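Local atomic coordinates of signal transduction histidine-protein kinase/phosphatase MprB (Mycobacterium hassiacum, PDB entry 6BLK), a protein that probably phosphorylates itself on a histidine at the expense of ATP, as the membrane-bound sensor kinase of the MprAB two-component system. Residues A[7-12]-A[45-50]; A[17-22]-A[29-34]; A[53-58]-A[68-73]; A[97-102]-A[133-138]. One frame throughout, in Å; residues are numbered along the deposited sequence.

Contact 1. Residues A[7-12]-A[45-50]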
# COMPACT_ATOMS: atom_id res chain seq x y z
N GLU A 7 5.22 -20.00 0.50
CA GLU A 7 5.89 -20.27 -0.77
C GLU A 7 6.64 -19.03 -1.25
O GLU A 7 6.33 -17.92 -0.83
CB GLU A 7 4.88 -20.70 -1.85
CG GLU A 7 4.06 -21.95 -1.50
CD GLU A 7 4.88 -23.24 -1.47
OE1 GLU A 7 6.02 -23.24 -2.00
OE2 GLU A 7 4.39 -24.25 -0.92
N PRO A 8 7.62 -19.20 -2.13
CA PRO A 8 8.31 -18.03 -2.70
C PRO A 8 7.35 -17.18 -3.52
O PRO A 8 6.59 -17.69 -4.34
CB PRO A 8 9.42 -18.64 -3.57
CG PRO A 8 9.56 -20.02 -3.11
CD PRO A 8 8.25 -20.46 -2.57
N VAL A 9 7.37 -15.86 -3.25
CA VAL A 9 6.48 -14.88 -3.88
C VAL A 9 7.32 -13.79 -4.55
O VAL A 9 8.10 -13.10 -3.87
CB VAL A 9 5.50 -14.25 -2.87
CG1 VAL A 9 4.65 -13.22 -3.54
CG2 VAL A 9 4.60 -15.30 -2.23
N ASP A 10 7.15 -13.63 -5.86
CA ASP A 10 7.83 -12.57 -6.63
C ASP A 10 7.05 -11.26 -6.48
O ASP A 10 5.94 -11.13 -7.00
CB ASP A 10 7.91 -13.04 -8.08
CG ASP A 10 8.56 -12.06 -9.00
OD1 ASP A 10 8.70 -10.88 -8.66
OD2 ASP A 10 8.92 -12.49 -10.12
N MET A 11 7.60 -10.28 -5.77
CA MET A 11 6.84 -9.09 -5.48
C MET A 11 6.64 -8.23 -6.72
O MET A 11 5.69 -7.45 -6.76
CB MET A 11 7.50 -8.26 -4.37
CG MET A 11 7.38 -8.85 -2.97
SD MET A 11 5.66 -9.09 -2.43
CE MET A 11 4.97 -7.47 -2.47
N THR A 12 7.51 -8.38 -7.73
CA THR A 12 7.29 -7.66 -8.98
C THR A 12 6.00 -8.13 -9.63
O THR A 12 5.23 -7.31 -10.14
CB THR A 12 8.47 -7.85 -9.91
OG1 THR A 12 9.68 -7.42 -9.27
CG2 THR A 12 8.25 -7.07 -11.20
N SER A 45 -1.63 -14.61 -2.66
CA SER A 45 -2.98 -14.06 -2.71
C SER A 45 -3.18 -13.03 -1.62
O SER A 45 -3.77 -11.96 -1.86
CB SER A 45 -4.01 -15.18 -2.59
OG SER A 45 -3.87 -15.85 -1.35
N GLY A 46 -2.66 -13.31 -0.43
CA GLY A 46 -2.78 -12.36 0.67
C GLY A 46 -1.99 -11.09 0.39
O GLY A 46 -2.49 -9.99 0.61
N LEU A 47 -0.76 -11.24 -0.11
CA LEU A 47 0.05 -10.08 -0.43
C LEU A 47 -0.58 -9.28 -1.55
O LEU A 47 -0.55 -8.05 -1.52
CB LEU A 47 1.47 -10.51 -0.85
CG LEU A 47 2.30 -11.05 0.31
CD1 LEU A 47 3.49 -11.82 -0.22
CD2 LEU A 47 2.72 -9.98 1.31
N GLY A 48 -1.15 -9.96 -2.54
CA GLY A 48 -1.82 -9.24 -3.61
C GLY A 48 -3.02 -8.46 -3.10
O GLY A 48 -3.26 -7.32 -3.52
N ARG A 49 -3.76 -9.05 -2.17
CA ARG A 49 -4.89 -8.37 -1.58
C ARG A 49 -4.43 -7.14 -0.82
O ARG A 49 -5.06 -6.08 -0.89
CB ARG A 49 -5.64 -9.33 -0.66
CG ARG A 49 -6.85 -8.73 -0.01
CD ARG A 49 -7.59 -9.78 0.80
NE ARG A 49 -8.83 -9.25 1.38
CZ ARG A 49 -9.65 -9.97 2.14
NH1 ARG A 49 -9.38 -11.24 2.40
NH2 ARG A 49 -10.76 -9.42 2.63
N ALA A 50 -3.33 -7.26 -0.10
CA ALA A 50 -2.82 -6.14 0.68
C ALA A 50 -2.35 -5.01 -0.22
O ALA A 50 -2.70 -3.85 0.00
CB ALA A 50 -1.72 -6.64 1.61
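Val-9, Met-11 and Leu-47 meet through a single methyl of the leucine, CD1, which is approached by two residues of segment 7-12, Val-9 and Met-11; a branched apolar residue such as leucine suits contacts with several elements. Val-9 CG1 lies 3.8 Å from Leu-47 CD1, and the CB of Val-9 follows at 4.1 Å from that same methyl, so the leucine tip rests against the branched part of the valine. Met-11 SD is 4.1 Å from Leu-47 CD1, and the methionine crosses the leucine at about a right angle. A long, unbranched chain suits this place: bent at both chi2 (-59°) and chi3 (-60°), it curls to bring its sulfur against that methyl. In the Bergerat-type ATP-binding fold of the histidine kinases, helices pack on one face of a mixed sheet, and here helix 44-60 leans on the short strand 7-10 and on the first turn of helix 11-25. That strand pairs antiparallel with strand 30-40, Val-9 bonding through its backbone to Val-40. Asp-10 stands at the N-cap of helix 11-25, where a short carboxylate can reach forward to N-H groups of the first turn: its OD1 accepts a weak hydrogen bond from Thr-12 N at 2.9 Å, with an N-H...O angle of 128°, and another weak one from Glu-13 N. Near the start of helix 44-60, Asp-43 OD1 is hydrogen-bonded to both Ser-45 OG and Gly-46 N. Val-125 of helix 118-128 and the following His-129 also touch Leu-47.

Contact 2. Residues A[17-22]-A[29-34]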
# COMPACT_ATOMS: atom_id res chain seq x y z
N ARG A 17 0.30 -7.31 -11.00
CA ARG A 17 -1.09 -7.77 -11.02
C ARG A 17 -2.00 -6.78 -10.32
O ARG A 17 -3.08 -6.44 -10.83
CB ARG A 17 -1.22 -9.15 -10.36
CG ARG A 17 -0.56 -10.28 -11.08
CD ARG A 17 -0.72 -11.59 -10.27
NE ARG A 17 0.04 -12.70 -10.85
CZ ARG A 17 -0.40 -13.49 -11.84
NH1 ARG A 17 -1.60 -13.30 -12.36
NH2 ARG A 17 0.37 -14.46 -12.30
N SER A 18 -1.60 -6.32 -9.13
CA SER A 18 -2.40 -5.35 -8.41
C SER A 18 -2.59 -4.08 -9.21
O SER A 18 -3.68 -3.49 -9.20
CB SER A 18 -1.76 -5.02 -7.07
OG SER A 18 -1.65 -6.17 -6.27
N LEU A 19 -1.55 -3.63 -9.90
CA LEU A 19 -1.66 -2.40 -10.69
C LEU A 19 -2.62 -2.57 -11.85
O LEU A 19 -3.37 -1.65 -12.16
CB LEU A 19 -0.30 -1.96 -11.21
CG LEU A 19 0.60 -1.21 -10.22
CD1 LEU A 19 2.02 -1.06 -10.77
CD2 LEU A 19 -0.01 0.15 -9.85
N GLU A 20 -2.59 -3.72 -12.53
CA GLU A 20 -3.50 -3.93 -13.65
C GLU A 20 -4.94 -3.72 -13.21
O GLU A 20 -5.72 -3.05 -13.90
CB GLU A 20 -3.34 -5.33 -14.23
CG GLU A 20 -2.19 -5.45 -15.22
CD GLU A 20 -2.43 -4.67 -16.51
OE1 GLU A 20 -3.50 -4.86 -17.12
OE2 GLU A 20 -1.55 -3.87 -16.90
N ARG A 21 -5.31 -4.25 -12.05
CA ARG A 21 -6.66 -4.08 -11.54
C ARG A 21 -7.02 -2.61 -11.36
O ARG A 21 -8.08 -2.15 -11.80
CB ARG A 21 -6.83 -4.84 -10.22
CG ARG A 21 -6.95 -6.35 -10.36
CD ARG A 21 -8.41 -6.83 -10.32
NE ARG A 21 -9.07 -6.51 -9.05
CZ ARG A 21 -10.06 -5.62 -8.90
NH1 ARG A 21 -10.54 -4.94 -9.93
NH2 ARG A 21 -10.57 -5.42 -7.70
N VAL A 22 -6.15 -1.84 -10.69
CA VAL A 22 -6.58 -0.50 -10.31
C VAL A 22 -6.44 0.51 -11.44
O VAL A 22 -7.13 1.53 -11.44
CB VAL A 22 -5.83 -0.03 -9.06
CG1 VAL A 22 -4.40 0.32 -9.39
CG2 VAL A 22 -6.56 1.16 -8.41
N ILE A 29 -4.70 8.34 -13.72
CA ILE A 29 -3.61 8.47 -12.76
C ILE A 29 -2.30 8.08 -13.40
O ILE A 29 -2.21 7.10 -14.15
CB ILE A 29 -3.89 7.61 -11.51
CG1 ILE A 29 -5.06 8.19 -10.73
CG2 ILE A 29 -2.62 7.50 -10.63
CD1 ILE A 29 -5.55 7.27 -9.59
N GLU A 30 -1.27 8.84 -13.10
CA GLU A 30 0.06 8.52 -13.59
C GLU A 30 0.72 7.68 -12.51
O GLU A 30 1.21 8.21 -11.51
CB GLU A 30 0.86 9.79 -13.89
CG GLU A 30 2.34 9.54 -14.14
CD GLU A 30 2.61 8.48 -15.20
OE1 GLU A 30 1.83 8.41 -16.19
OE2 GLU A 30 3.59 7.71 -15.06
N PHE A 31 0.69 6.36 -12.68
CA PHE A 31 1.37 5.46 -11.74
C PHE A 31 2.86 5.46 -12.04
O PHE A 31 3.28 5.14 -13.15
CB PHE A 31 0.81 4.04 -11.84
CG PHE A 31 -0.57 3.89 -11.25
CD1 PHE A 31 -0.74 3.73 -9.89
CD2 PHE A 31 -1.69 3.90 -12.07
CE1 PHE A 31 -2.00 3.58 -9.35
CE2 PHE A 31 -2.95 3.74 -11.54
CZ PHE A 31 -3.11 3.58 -10.17
N GLU A 32 3.66 5.85 -11.05
CA GLU A 32 5.10 5.93 -11.19
C GLU A 32 5.69 4.76 -10.41
O GLU A 32 5.71 4.79 -9.17
CB GLU A 32 5.63 7.26 -10.67
CG GLU A 32 5.06 8.46 -11.43
CD GLU A 32 5.48 9.79 -10.86
OE1 GLU A 32 5.53 9.93 -9.61
OE2 GLU A 32 5.77 10.72 -11.65
N VAL A 33 6.15 3.74 -11.12
CA VAL A 33 6.46 2.45 -10.53
C VAL A 33 7.96 2.24 -10.59
O VAL A 33 8.59 2.38 -11.64
CB VAL A 33 5.71 1.31 -11.24
CG1 VAL A 33 5.93 -0.01 -10.54
CG2 VAL A 33 4.26 1.61 -11.28
N THR A 34 8.55 1.98 -9.42
CA THR A 34 9.98 1.68 -9.31
C THR A 34 10.11 0.51 -8.33
O THR A 34 10.05 0.71 -7.12
CB THR A 34 10.77 2.89 -8.81
OG1 THR A 34 10.41 4.05 -9.57
CG2 THR A 34 12.25 2.64 -8.94
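Helix 17-22 and strand 30-34 run almost exactly antiparallel, at 174°, with their axes 11.3 Å apart, a separation bridged by apolar side chains. Leu-19 divides its two methyls between two residues of the strand. CD2 of Leu-19 makes an off-centre CH-pi contact with Phe-31, 4.1 Å from the ring centroid and 29° from the ring normal. The other methyl, Leu-19 CD1, meets Val-33 CG2 tip to tip at 3.5 Å, near the exposed border of the packing. One turn along the helix, Val-22 places CG1 between its backbone N and carbonyl carbon (chi1 73°), and this methyl touches Phe-31 CZ at 3.6 Å. The aromatic ring therefore receives both helix residues, Leu-19 at its CD1 side and Val-22 at its far end; the long, flat ring of phenylalanine is extended enough to meet both. Within the strand segment, Ile-29 CG2 lies 3.8 Å above the plane of the Phe-31 ring, over its centre. Ala-59 of helix 44-60 touches both Val-22 and Ile-29, so a second helix joins the same apolar layer. Such packing of a helix layer on one face of a mixed beta-sheet is the alpha/beta sandwich of the Bergerat-type ATPase domain.

Contact 3. Residues A[53-58]-A[68-73]. With MG (magnesium ion), chain F; ATP (adenosine-5'-triphosphate), chain E.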
# COMPACT_ATOMS: atom_id res chain seq x y z
N ASN A 53 -5.33 -3.34 -1.88
CA ASN A 53 -6.11 -2.49 -0.99
C ASN A 53 -5.45 -1.13 -0.80
O ASN A 53 -6.14 -0.11 -0.70
CB ASN A 53 -6.32 -3.16 0.37
CG ASN A 53 -7.33 -4.30 0.32
OD1 ASN A 53 -7.87 -4.66 -0.73
ND2 ASN A 53 -7.59 -4.88 1.47
N VAL A 54 -4.11 -1.09 -0.73
CA VAL A 54 -3.43 0.19 -0.59
C VAL A 54 -3.50 0.98 -1.88
O VAL A 54 -3.77 2.18 -1.86
CB VAL A 54 -1.97 0.02 -0.11
CG1 VAL A 54 -1.26 1.36 -0.05
CG2 VAL A 54 -1.94 -0.62 1.25
N LEU A 55 -3.30 0.32 -3.02
CA LEU A 55 -3.41 1.00 -4.31
C LEU A 55 -4.81 1.54 -4.52
O LEU A 55 -4.98 2.62 -5.08
CB LEU A 55 -3.03 0.09 -5.46
CG LEU A 55 -1.56 -0.28 -5.54
CD1 LEU A 55 -1.40 -1.31 -6.64
CD2 LEU A 55 -0.66 0.93 -5.82
N ASP A 56 -5.82 0.78 -4.09
CA ASP A 56 -7.20 1.23 -4.27
C ASP A 56 -7.46 2.52 -3.51
O ASP A 56 -8.10 3.44 -4.04
CB ASP A 56 -8.18 0.14 -3.84
CG ASP A 56 -9.60 0.50 -4.17
OD1 ASP A 56 -9.88 0.63 -5.38
OD2 ASP A 56 -10.39 0.66 -3.22
N ASN A 57 -6.96 2.63 -2.26
CA ASN A 57 -7.11 3.86 -1.50
C ASN A 57 -6.37 5.00 -2.17
O ASN A 57 -6.88 6.13 -2.25
CB ASN A 57 -6.59 3.71 -0.06
CG ASN A 57 -7.42 2.75 0.75
OD1 ASN A 57 -8.59 2.49 0.45
ND2 ASN A 57 -6.80 2.20 1.81
N ALA A 58 -5.17 4.72 -2.66
CA ALA A 58 -4.39 5.77 -3.29
C ALA A 58 -5.15 6.32 -4.48
O ALA A 58 -5.17 7.54 -4.70
CB ALA A 58 -3.01 5.23 -3.71
N VAL A 68 0.49 8.57 -8.59
CA VAL A 68 0.61 7.61 -7.50
C VAL A 68 1.97 6.94 -7.64
O VAL A 68 2.31 6.41 -8.70
CB VAL A 68 -0.54 6.59 -7.54
CG1 VAL A 68 -0.25 5.39 -6.59
CG2 VAL A 68 -1.88 7.26 -7.20
N GLY A 69 2.78 7.01 -6.58
CA GLY A 69 4.10 6.44 -6.58
C GLY A 69 4.05 5.06 -5.93
O GLY A 69 3.38 4.88 -4.93
N VAL A 70 4.73 4.12 -6.56
CA VAL A 70 4.77 2.74 -6.10
C VAL A 70 6.24 2.35 -6.13
O VAL A 70 6.81 2.08 -7.20
CB VAL A 70 3.95 1.79 -6.98
CG1 VAL A 70 3.99 0.40 -6.42
CG2 VAL A 70 2.52 2.30 -7.17
N ARG A 71 6.88 2.34 -4.97
CA ARG A 71 8.32 2.21 -4.91
C ARG A 71 8.67 1.08 -3.96
O ARG A 71 8.13 1.00 -2.86
CB ARG A 71 9.02 3.50 -4.44
CG ARG A 71 8.43 4.82 -4.97
CD ARG A 71 8.89 5.24 -6.32
NE ARG A 71 8.36 6.55 -6.69
CZ ARG A 71 8.41 7.06 -7.91
NH1 ARG A 71 8.98 6.37 -8.90
NH2 ARG A 71 7.90 8.26 -8.15
N LEU A 72 9.57 0.22 -4.38
CA LEU A 72 10.02 -0.87 -3.53
C LEU A 72 11.53 -0.91 -3.64
O LEU A 72 12.08 -1.12 -4.72
CB LEU A 72 9.37 -2.22 -3.93
CG LEU A 72 9.61 -3.40 -2.98
CD1 LEU A 72 8.57 -4.48 -3.27
CD2 LEU A 72 10.98 -3.93 -3.20
N TYR A 73 12.20 -0.68 -2.51
CA TYR A 73 13.64 -0.67 -2.45
C TYR A 73 14.09 -1.53 -1.28
O TYR A 73 13.44 -1.54 -0.24
CB TYR A 73 14.17 0.74 -2.25
CG TYR A 73 14.12 1.61 -3.46
CD1 TYR A 73 15.04 1.46 -4.49
CD2 TYR A 73 13.17 2.61 -3.57
CE1 TYR A 73 15.00 2.28 -5.61
CE2 TYR A 73 13.13 3.42 -4.66
CZ TYR A 73 14.03 3.25 -5.68
OH TYR A 73 13.93 4.12 -6.76
MG MG F . -9.95 1.11 1.27
PG ATP E . -12.72 -0.42 2.10
O1G ATP E . -11.21 -0.28 1.92
O2G ATP E . -13.22 -1.38 3.18
O3G ATP E . -13.49 -0.52 0.79
PB ATP E . -12.25 2.34 2.97
O1B ATP E . -13.17 3.43 3.47
O2B ATP E . -11.46 2.50 1.72
O3B ATP E . -13.18 1.02 2.70
PA ATP E . -9.73 1.73 4.35
O1A ATP E . -9.48 0.81 5.54
O2A ATP E . -9.10 1.36 3.02
O3A ATP E . -11.35 1.87 4.26
O5' ATP E . -9.35 3.18 4.80
C5' ATP E . -9.86 3.73 6.00
C4' ATP E . -10.07 5.22 5.81
O4' ATP E . -8.77 5.82 5.81
C3' ATP E . -10.75 5.69 4.52
O3' ATP E . -12.19 5.69 4.62
C2' ATP E . -10.19 7.09 4.39
O2' ATP E . -10.86 8.02 5.26
C1' ATP E . -8.78 6.94 4.93
N9 ATP E . -7.78 6.66 3.88
C8 ATP E . -7.15 5.47 3.60
N7 ATP E . -6.25 5.64 2.59
C5 ATP E . -6.30 6.95 2.25
C6 ATP E . -5.57 7.76 1.29
N6 ATP E . -4.67 7.17 0.49
N1 ATP E . -5.86 9.05 1.23
C2 ATP E . -6.78 9.62 2.03
N3 ATP E . -7.48 8.94 2.95
C4 ATP E . -7.26 7.62 3.10
O HOH W 1 -8.60 -0.41 0.70
O HOH W 2 -10.93 1.11 -0.75
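The N box of the catalytic, ATP-binding domain of MprB, the part of the kinase present in this chain, lies on helix 44-60 of the Bergerat fold, whose inner side, through Leu-55 and Ala-58, packs on Val-70 and Val-68 of the sheet. Helix and strand belong to the beta-alpha-beta unit 30-40, 44-60, 67-76. Leu-55 CD2 meets Val-70 CG2 at 3.7 Å, the two side chains crossing at about a right angle. Where the backbones come nearest, the small Ala-58 allows its CB to sit 4.0 Å from Val-68 CG1; beta-branched valines suit the strand. Ile-84 of the neighbouring strand 79-85 also touches both Leu-55 and Ala-58. Another side of the helix faces the nucleotide. Asn-57 suits its place because its amide offers an acceptor and a donor: OD1 binds the magnesium ion at 2.1 Å, while ND2 donates to ATP O2A at 2.7 Å. That alpha-phosphate oxygen is itself a magnesium ligand, as are ATP O1G and O2B, so the metal and the amide N-H grip the same oxygen. Two waters complete the six ligands. Water 1 donates a hydrogen bond to the backbone Asn-53 O at 2.8 Å, and water 2 donates to the carboxylate oxygen Asp-56 OD2 at 2.6 Å.

Contact 4. Residues A[97-102]-A[133-138]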
# COMPACT_ATOMS: atom_id res chain seq x y z
N HIS A 97 -3.04 6.84 14.27
CA HIS A 97 -3.23 5.69 15.16
C HIS A 97 -4.59 5.01 14.99
O HIS A 97 -4.82 3.95 15.61
CB HIS A 97 -3.07 6.15 16.63
CG HIS A 97 -4.16 7.07 17.08
ND1 HIS A 97 -5.44 6.63 17.38
CD2 HIS A 97 -4.18 8.41 17.25
CE1 HIS A 97 -6.19 7.66 17.73
NE2 HIS A 97 -5.45 8.75 17.66
N LEU A 98 -5.51 5.58 14.23
CA LEU A 98 -6.72 4.86 13.85
C LEU A 98 -6.56 4.17 12.51
O LEU A 98 -7.37 3.31 12.16
CB LEU A 98 -7.93 5.81 13.78
CG LEU A 98 -8.62 6.27 15.07
CD1 LEU A 98 -9.72 7.33 14.78
CD2 LEU A 98 -9.22 5.07 15.80
N VAL A 99 -5.53 4.54 11.75
CA VAL A 99 -5.32 3.91 10.47
C VAL A 99 -4.92 2.46 10.74
O VAL A 99 -4.13 2.18 11.65
CB VAL A 99 -4.24 4.67 9.67
CG1 VAL A 99 -3.96 3.99 8.32
CG2 VAL A 99 -4.65 6.08 9.43
N PHE A 100 -5.47 1.56 9.95
CA PHE A 100 -5.33 0.12 10.02
C PHE A 100 -6.34 -0.48 11.01
O PHE A 100 -6.43 -1.69 11.06
CB PHE A 100 -3.89 -0.34 10.33
CG PHE A 100 -2.84 0.27 9.46
CD1 PHE A 100 -2.81 -0.01 8.10
CD2 PHE A 100 -1.91 1.17 9.96
CE1 PHE A 100 -1.86 0.57 7.28
CE2 PHE A 100 -0.96 1.75 9.14
CZ PHE A 100 -0.95 1.45 7.79
N GLU A 101 -7.12 0.32 11.74
CA GLU A 101 -8.22 -0.21 12.55
C GLU A 101 -9.51 -0.27 11.74
O GLU A 101 -9.82 0.66 11.00
CB GLU A 101 -8.45 0.63 13.79
CG GLU A 101 -7.41 0.48 14.87
CD GLU A 101 -7.84 -0.50 15.95
OE1 GLU A 101 -9.01 -0.43 16.40
OE2 GLU A 101 -6.99 -1.33 16.34
N ARG A 102 -10.28 -1.33 11.93
CA ARG A 102 -11.57 -1.43 11.26
C ARG A 102 -12.45 -0.23 11.57
O ARG A 102 -12.54 0.22 12.72
CB ARG A 102 -12.31 -2.72 11.64
CG ARG A 102 -11.72 -3.96 10.98
CD ARG A 102 -12.49 -5.22 11.36
NE ARG A 102 -12.50 -5.32 12.81
CZ ARG A 102 -11.53 -5.88 13.52
NH1 ARG A 102 -10.48 -6.43 12.92
NH2 ARG A 102 -11.60 -5.88 14.84
N LEU A 133 4.36 -1.78 9.23
CA LEU A 133 3.81 -0.73 8.38
C LEU A 133 3.57 0.53 9.18
O LEU A 133 3.55 0.54 10.42
CB LEU A 133 2.56 -1.21 7.63
CG LEU A 133 1.29 -1.66 8.33
CD1 LEU A 133 0.32 -2.18 7.29
CD2 LEU A 133 1.54 -2.71 9.39
N ARG A 134 3.50 1.62 8.43
CA ARG A 134 3.26 2.91 9.05
C ARG A 134 2.71 3.84 7.98
O ARG A 134 2.77 3.56 6.79
CB ARG A 134 4.53 3.49 9.67
CG ARG A 134 5.62 3.82 8.73
CD ARG A 134 6.78 4.49 9.47
NE ARG A 134 7.78 4.91 8.51
CZ ARG A 134 7.90 6.14 8.00
NH1 ARG A 134 7.11 7.13 8.39
NH2 ARG A 134 8.84 6.38 7.11
N VAL A 135 2.17 4.95 8.45
CA VAL A 135 1.54 5.95 7.60
C VAL A 135 2.21 7.28 7.88
O VAL A 135 2.62 7.58 9.00
CB VAL A 135 -0.00 6.00 7.84
CG1 VAL A 135 -0.32 6.20 9.31
CG2 VAL A 135 -0.67 7.12 7.02
N ASP A 136 2.34 8.09 6.82
CA ASP A 136 2.98 9.39 6.92
C ASP A 136 2.44 10.24 5.77
O ASP A 136 1.68 9.74 4.94
CB ASP A 136 4.51 9.23 6.87
CG ASP A 136 5.27 10.35 7.57
OD1 ASP A 136 4.82 11.52 7.58
OD2 ASP A 136 6.37 10.04 8.10
N TYR A 137 2.86 11.49 5.71
CA TYR A 137 2.59 12.30 4.52
C TYR A 137 3.53 11.89 3.39
O TYR A 137 4.68 11.52 3.62
CB TYR A 137 2.77 13.79 4.80
CG TYR A 137 1.67 14.45 5.56
CD1 TYR A 137 0.35 14.06 5.40
CD2 TYR A 137 1.96 15.44 6.46
CE1 TYR A 137 -0.66 14.70 6.11
CE2 TYR A 137 0.97 16.08 7.17
CZ TYR A 137 -0.32 15.70 7.00
OH TYR A 137 -1.30 16.35 7.73
N ALA A 138 3.02 11.94 2.16
CA ALA A 138 3.87 11.68 1.00
C ALA A 138 4.86 12.83 0.75
O ALA A 138 6.03 12.58 0.41
CB ALA A 138 3.00 11.43 -0.23
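Residues 98-101 form a type II beta turn, closed by a backbone hydrogen bond from Glu-101 N to Leu-98 O of 3.0 Å, which sets Val-99 and Phe-100 against strand 133-137. Sequence and position suggest that the turn leads into the F box of histidine kinases, in the loop between strand 79-85 and helix 118-128 of the Bergerat-type fold. Phe-100 takes the third position of the turn with a positive phi of 85°, uncommon for a residue other than glycine or asparagine. Its ring is held from both faces. Over one, Leu-133 CD1 makes a CH-pi contact, 4.0 Å from the Phe-100 centroid and 30° off the normal, with Leu-133 CD1 closest to Phe-100 CE1, at 3.5 Å. Over the opposite face, Val-99 CG1 sits 3.7 Å above the centre of the Phe-100 plane. With chi1 at 62°, Leu-133 swings its branched end up to the ring. The backbone carbon of Arg-134 lies near the ring plane at the edge, 4.4 Å from Phe-100 CZ. Alongside, the compact Val-99 and Val-135 meet where the segments are nearest, and Val-99 also touches Leu-119, a residue that binds ATP. Arg-134 directs its CB away from the turn and forms a salt bridge along its own strand. Its NH1 meets Asp-136 OD2 at 3.0 Å, in the guanidinium plane and on the oxygen's anti lone pair, while the second carboxylate oxygen, Asp-136 OD1, accepts from Tyr-137 N at 2.7 Å.

All four contacts reach the one mixed sheet. Contacts 1 and 2 share helix 11-25, and contacts 1 and 3 share helix 44-60; Met-11 CB of contact 1 lies 4.1 Å from Leu-72 CD1 of contact 3. Contacts 2 and 3, with centres about 8 Å apart, join through neighbouring parallel strands, Glu-32 N standing 2.8 Å from Val-68 O. Contact 3 holds a magnesium ligand, whereas in contact 4 the side chain of Val-99 comes within about 5 Å of ATP, so these two approach the nucleotide separately, their nearest atoms about 6 Å apart. Contact 4 lies across the chain's centre from contacts 1 and 2, about 21 Å from either, centre to centre.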